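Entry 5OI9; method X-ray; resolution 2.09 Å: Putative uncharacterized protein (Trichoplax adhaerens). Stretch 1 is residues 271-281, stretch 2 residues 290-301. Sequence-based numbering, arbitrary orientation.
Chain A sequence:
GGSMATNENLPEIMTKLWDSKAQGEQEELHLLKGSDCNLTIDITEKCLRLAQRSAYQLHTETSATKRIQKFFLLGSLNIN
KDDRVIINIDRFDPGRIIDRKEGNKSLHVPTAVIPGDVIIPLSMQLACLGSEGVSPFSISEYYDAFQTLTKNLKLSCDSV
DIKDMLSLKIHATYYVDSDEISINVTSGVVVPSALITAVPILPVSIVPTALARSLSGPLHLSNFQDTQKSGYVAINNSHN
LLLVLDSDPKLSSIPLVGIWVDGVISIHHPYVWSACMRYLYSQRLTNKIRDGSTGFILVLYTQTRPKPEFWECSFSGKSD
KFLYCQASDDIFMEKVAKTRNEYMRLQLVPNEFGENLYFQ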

# COMPACT_ATOMS: atom_id res chain seq x y z
N TYR A 271 2.07 -4.43 -7.11
CA TYR A 271 0.90 -3.81 -7.72
C TYR A 271 -0.11 -4.84 -8.20
O TYR A 271 -1.32 -4.59 -8.17
CB TYR A 271 1.33 -2.90 -8.87
CG TYR A 271 0.18 -2.20 -9.56
CD1 TYR A 271 -0.31 -0.99 -9.08
CD2 TYR A 271 -0.41 -2.74 -10.70
CE1 TYR A 271 -1.35 -0.34 -9.71
CE2 TYR A 271 -1.46 -2.09 -11.33
CZ TYR A 271 -1.93 -0.89 -10.83
OH TYR A 271 -2.96 -0.25 -11.46
N VAL A 272 0.37 -6.01 -8.65
CA VAL A 272 -0.54 -7.05 -9.12
C VAL A 272 -1.39 -7.58 -7.97
O VAL A 272 -2.62 -7.68 -8.08
CB VAL A 272 0.25 -8.19 -9.79
CG1 VAL A 272 -0.68 -9.32 -10.20
CG2 VAL A 272 1.02 -7.66 -11.00
N TRP A 273 -0.75 -7.92 -6.85
CA TRP A 273 -1.48 -8.32 -5.66
C TRP A 273 -2.44 -7.23 -5.21
O TRP A 273 -3.56 -7.53 -4.77
CB TRP A 273 -0.49 -8.66 -4.54
CG TRP A 273 -1.11 -9.01 -3.23
CD1 TRP A 273 -1.52 -10.24 -2.82
CD2 TRP A 273 -1.35 -8.12 -2.13
NE1 TRP A 273 -2.02 -10.18 -1.54
CE2 TRP A 273 -1.92 -8.88 -1.09
CE3 TRP A 273 -1.14 -6.75 -1.92
CZ2 TRP A 273 -2.29 -8.33 0.13
CZ3 TRP A 273 -1.51 -6.20 -0.71
CH2 TRP A 273 -2.08 -6.98 0.30
N SER A 274 -2.03 -5.96 -5.32
CA SER A 274 -2.90 -4.86 -4.92
C SER A 274 -4.15 -4.80 -5.78
O SER A 274 -5.25 -4.54 -5.27
CB SER A 274 -2.13 -3.54 -4.99
OG SER A 274 -1.01 -3.55 -4.13
N ALA A 275 -4.01 -5.04 -7.08
CA ALA A 275 -5.18 -5.08 -7.95
C ALA A 275 -6.09 -6.25 -7.61
O ALA A 275 -7.32 -6.10 -7.59
CB ALA A 275 -4.74 -5.14 -9.42
N CYS A 276 -5.51 -7.42 -7.32
CA CYS A 276 -6.30 -8.57 -6.92
C CYS A 276 -7.09 -8.29 -5.65
O CYS A 276 -8.29 -8.58 -5.57
CB CYS A 276 -5.40 -9.79 -6.72
SG CYS A 276 -4.57 -10.38 -8.21
N MSE A 277 -6.43 -7.72 -4.64
CA MSE A 277 -7.08 -7.38 -3.38
C MSE A 277 -8.22 -6.39 -3.59
O MSE A 277 -9.31 -6.55 -3.04
CB MSE A 277 -6.07 -6.80 -2.39
CG MSE A 277 -5.05 -7.81 -1.92
SE MSE A 277 -5.87 -9.29 -0.97
CE MSE A 277 -6.14 -8.38 0.72
N ARG A 278 -7.93 -5.37 -4.38
CA ARG A 278 -8.93 -4.36 -4.69
C ARG A 278 -10.16 -4.97 -5.36
O ARG A 278 -11.30 -4.62 -5.03
CB ARG A 278 -8.32 -3.28 -5.58
CG ARG A 278 -9.27 -2.18 -5.96
CD ARG A 278 -9.66 -1.33 -4.75
NE ARG A 278 -10.63 -0.32 -5.15
CZ ARG A 278 -10.30 0.83 -5.73
NH1 ARG A 278 -9.03 1.12 -5.95
NH2 ARG A 278 -11.25 1.69 -6.07
N TYR A 279 -9.94 -5.90 -6.29
CA TYR A 279 -11.06 -6.57 -6.95
C TYR A 279 -11.85 -7.43 -5.96
O TYR A 279 -13.09 -7.42 -5.97
CB TYR A 279 -10.55 -7.43 -8.11
CG TYR A 279 -11.62 -8.21 -8.84
CD1 TYR A 279 -12.51 -7.57 -9.70
CD2 TYR A 279 -11.74 -9.58 -8.69
CE1 TYR A 279 -13.48 -8.27 -10.39
CE2 TYR A 279 -12.71 -10.30 -9.37
CZ TYR A 279 -13.58 -9.64 -10.21
OH TYR A 279 -14.55 -10.35 -10.88
N LEU A 280 -11.15 -8.16 -5.08
CA LEU A 280 -11.83 -9.02 -4.13
C LEU A 280 -12.61 -8.22 -3.09
O LEU A 280 -13.71 -8.61 -2.70
CB LEU A 280 -10.82 -9.93 -3.43
CG LEU A 280 -10.16 -10.99 -4.31
CD1 LEU A 280 -9.25 -11.87 -3.48
CD2 LEU A 280 -11.22 -11.82 -5.01
N TYR A 281 -12.06 -7.09 -2.64
CA TYR A 281 -12.67 -6.35 -1.55
C TYR A 281 -13.79 -5.43 -2.01
O TYR A 281 -14.73 -5.19 -1.25
CB TYR A 281 -11.61 -5.52 -0.82
CG TYR A 281 -11.04 -6.20 0.40
CD1 TYR A 281 -11.69 -6.14 1.62
CD2 TYR A 281 -9.84 -6.90 0.32
CE1 TYR A 281 -11.17 -6.77 2.74
CE2 TYR A 281 -9.32 -7.53 1.44
CZ TYR A 281 -9.98 -7.46 2.64
OH TYR A 281 -9.45 -8.08 3.75
N ARG A 290 -17.20 -14.05 -11.12
CA ARG A 290 -16.03 -14.85 -10.76
C ARG A 290 -15.24 -14.07 -9.73
O ARG A 290 -14.96 -12.88 -9.93
CB ARG A 290 -15.17 -15.16 -11.99
CG ARG A 290 -15.83 -16.11 -12.99
CD ARG A 290 -15.92 -17.53 -12.44
NE ARG A 290 -16.62 -18.43 -13.35
CZ ARG A 290 -17.90 -18.76 -13.23
NH1 ARG A 290 -18.63 -18.27 -12.24
NH2 ARG A 290 -18.45 -19.60 -14.10
N ASP A 291 -14.91 -14.71 -8.62
CA ASP A 291 -14.30 -14.02 -7.49
C ASP A 291 -13.23 -14.94 -6.89
O ASP A 291 -12.74 -15.87 -7.54
CB ASP A 291 -15.37 -13.58 -6.48
CG ASP A 291 -16.20 -14.75 -5.94
OD1 ASP A 291 -15.80 -15.92 -6.11
OD2 ASP A 291 -17.26 -14.48 -5.34
N GLY A 292 -12.88 -14.68 -5.62
CA GLY A 292 -11.79 -15.42 -5.00
C GLY A 292 -12.10 -16.88 -4.75
O GLY A 292 -11.19 -17.71 -4.69
N SER A 293 -13.39 -17.22 -4.60
CA SER A 293 -13.77 -18.60 -4.33
C SER A 293 -13.82 -19.44 -5.60
O SER A 293 -13.40 -20.60 -5.59
CB SER A 293 -15.13 -18.63 -3.62
OG SER A 293 -15.11 -17.85 -2.44
N THR A 294 -14.33 -18.87 -6.69
CA THR A 294 -14.38 -19.59 -7.96
C THR A 294 -13.06 -19.52 -8.72
O THR A 294 -12.85 -20.33 -9.64
CB THR A 294 -15.50 -19.02 -8.84
OG1 THR A 294 -15.18 -17.67 -9.20
CG2 THR A 294 -16.82 -19.04 -8.09
N GLY A 295 -12.18 -18.60 -8.37
CA GLY A 295 -11.04 -18.29 -9.20
C GLY A 295 -11.42 -17.23 -10.21
O GLY A 295 -12.49 -17.31 -10.82
N PHE A 296 -10.58 -16.21 -10.38
CA PHE A 296 -10.84 -15.16 -11.34
C PHE A 296 -9.61 -14.98 -12.23
O PHE A 296 -8.52 -15.44 -11.90
CB PHE A 296 -11.23 -13.83 -10.67
CG PHE A 296 -10.16 -13.27 -9.77
CD1 PHE A 296 -9.26 -12.33 -10.24
CD2 PHE A 296 -10.08 -13.65 -8.44
CE1 PHE A 296 -8.29 -11.79 -9.42
CE2 PHE A 296 -9.11 -13.12 -7.61
CZ PHE A 296 -8.21 -12.19 -8.10
N ILE A 297 -9.82 -14.34 -13.36
CA ILE A 297 -8.79 -14.29 -14.39
C ILE A 297 -7.98 -13.01 -14.23
O ILE A 297 -8.50 -11.96 -13.83
CB ILE A 297 -9.40 -14.41 -15.80
CG1 ILE A 297 -8.31 -14.67 -16.84
CG2 ILE A 297 -10.20 -13.15 -16.15
CD1 ILE A 297 -8.82 -15.21 -18.15
N LEU A 298 -6.69 -13.12 -14.52
CA LEU A 298 -5.79 -11.98 -14.59
C LEU A 298 -5.14 -11.99 -15.96
O LEU A 298 -4.47 -12.96 -16.32
CB LEU A 298 -4.73 -12.02 -13.49
CG LEU A 298 -3.49 -11.15 -13.70
CD1 LEU A 298 -3.85 -9.67 -13.67
CD2 LEU A 298 -2.44 -11.48 -12.64
N VAL A 299 -5.36 -10.93 -16.74
CA VAL A 299 -4.68 -10.73 -18.01
C VAL A 299 -3.52 -9.78 -17.74
O VAL A 299 -3.73 -8.60 -17.47
CB VAL A 299 -5.63 -10.18 -19.08
CG1 VAL A 299 -4.91 -10.04 -20.41
CG2 VAL A 299 -6.85 -11.08 -19.22
N LEU A 300 -2.30 -10.31 -17.78
CA LEU A 300 -1.12 -9.59 -17.32
C LEU A 300 -0.29 -9.17 -18.53
O LEU A 300 0.32 -10.02 -19.20
CB LEU A 300 -0.30 -10.46 -16.37
CG LEU A 300 0.82 -9.76 -15.61
CD1 LEU A 300 0.27 -8.62 -14.77
CD2 LEU A 300 1.56 -10.76 -14.73
N TYR A 301 -0.25 -7.87 -18.79
CA TYR A 301 0.58 -7.30 -19.86
C TYR A 301 1.91 -6.89 -19.26
O TYR A 301 2.08 -5.79 -18.74
CB TYR A 301 -0.12 -6.12 -20.51
CG TYR A 301 -1.40 -6.49 -21.23
CD1 TYR A 301 -1.38 -6.88 -22.56
CD2 TYR A 301 -2.62 -6.44 -20.57
CE1 TYR A 301 -2.55 -7.22 -23.21
CE2 TYR A 301 -3.79 -6.77 -21.22
CZ TYR A 301 -3.75 -7.17 -22.54
OH TYR A 301 -4.91 -7.51 -23.19

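The packing of helix 271-281 against strand 296-301 and the loop that leads into it is a small, mainly apolar contact, closed at one end by a single hydrogen bond from a tyrosine hydroxyl to a backbone carbonyl. It illustrates a general principle of α/β packing: one stripe of a helix meets alternate residues of a strand, and the side chains fill the space between two backbones that remain well apart. Here the axes come no nearer than 10.9 Å, and their N-to-C directions differ by 146°, so the two elements run roughly antiparallel. About 397 Å² is buried, counting both sides.

The periodicities of the two elements explain which residues take part. On the helix, Val-272, Cys-276, Tyr-279 and Leu-280 follow the familiar spacing of four, three and one; on the strand, Phe-296, Leu-298 and Leu-300 contribute, while Ile-297, Val-299 and Tyr-301 make no contact with the helix. Because the directions are opposed, the early part of the helix meets the later part of the strand. Val-272 faces two leucines of the strand, its CG1 lying 3.7 Å from CD2 of Leu-298 and its CG2 4.0 Å from CD1 of Leu-300. The CA-to-CB bond of Leu-300 points sideways, but the end of its side chain comes nearer to the helix, and so reaches this methyl contact.

Phe-296 is the hub of the next layer and has more area covered by the other stretch than any other residue in the contact. Its chi1 of 61° (p) places the ring among three helix residues. At the ring edge, CB of Cys-276 lies 3.9 Å from CZ of Phe-296; the sulfur is also at the edge, with SG of Cys-276 5.2 Å from the centroid of the Phe-296 ring. Over one face comes Tyr-279, whose CE2 is 3.9 Å from CG of Phe-296. The two aromatic planes meet at 46°, an oblique arrangement that is neither a stack nor an edge-to-face pair. Leu-280 completes the cluster, its CD2 3.6 Å from CE2 of Phe-296.

The same leucine methyl also reaches the loop: CD2 of Leu-280 is 3.4 Å from N of Gly-292. The backbones are close here, with CA of Leu-280 and CA of Gly-292 only 6.5 Å apart. Glycine suits this position, since an ideal CB on Gly-292 would point toward the helix and lie a tight 3.2 Å from CD2 of Leu-280.

Tyr-279 combines both kinds of interaction. While its ring packs on Phe-296, its hydroxyl extends beyond the apolar cluster and donates a hydrogen bond from OH of Tyr-279 to O of Arg-290, at 2.7 Å. The acceptor belongs to the main chain, and the Arg-290 side chain leads away from the helix. Just beyond, Asp-291 helps to shape the turn: its OD1 accepts a hydrogen bond from N of Ser-293 at 3.1 Å, and N of Asp-291 donates to OG1 of Thr-294 at 3.0 Å.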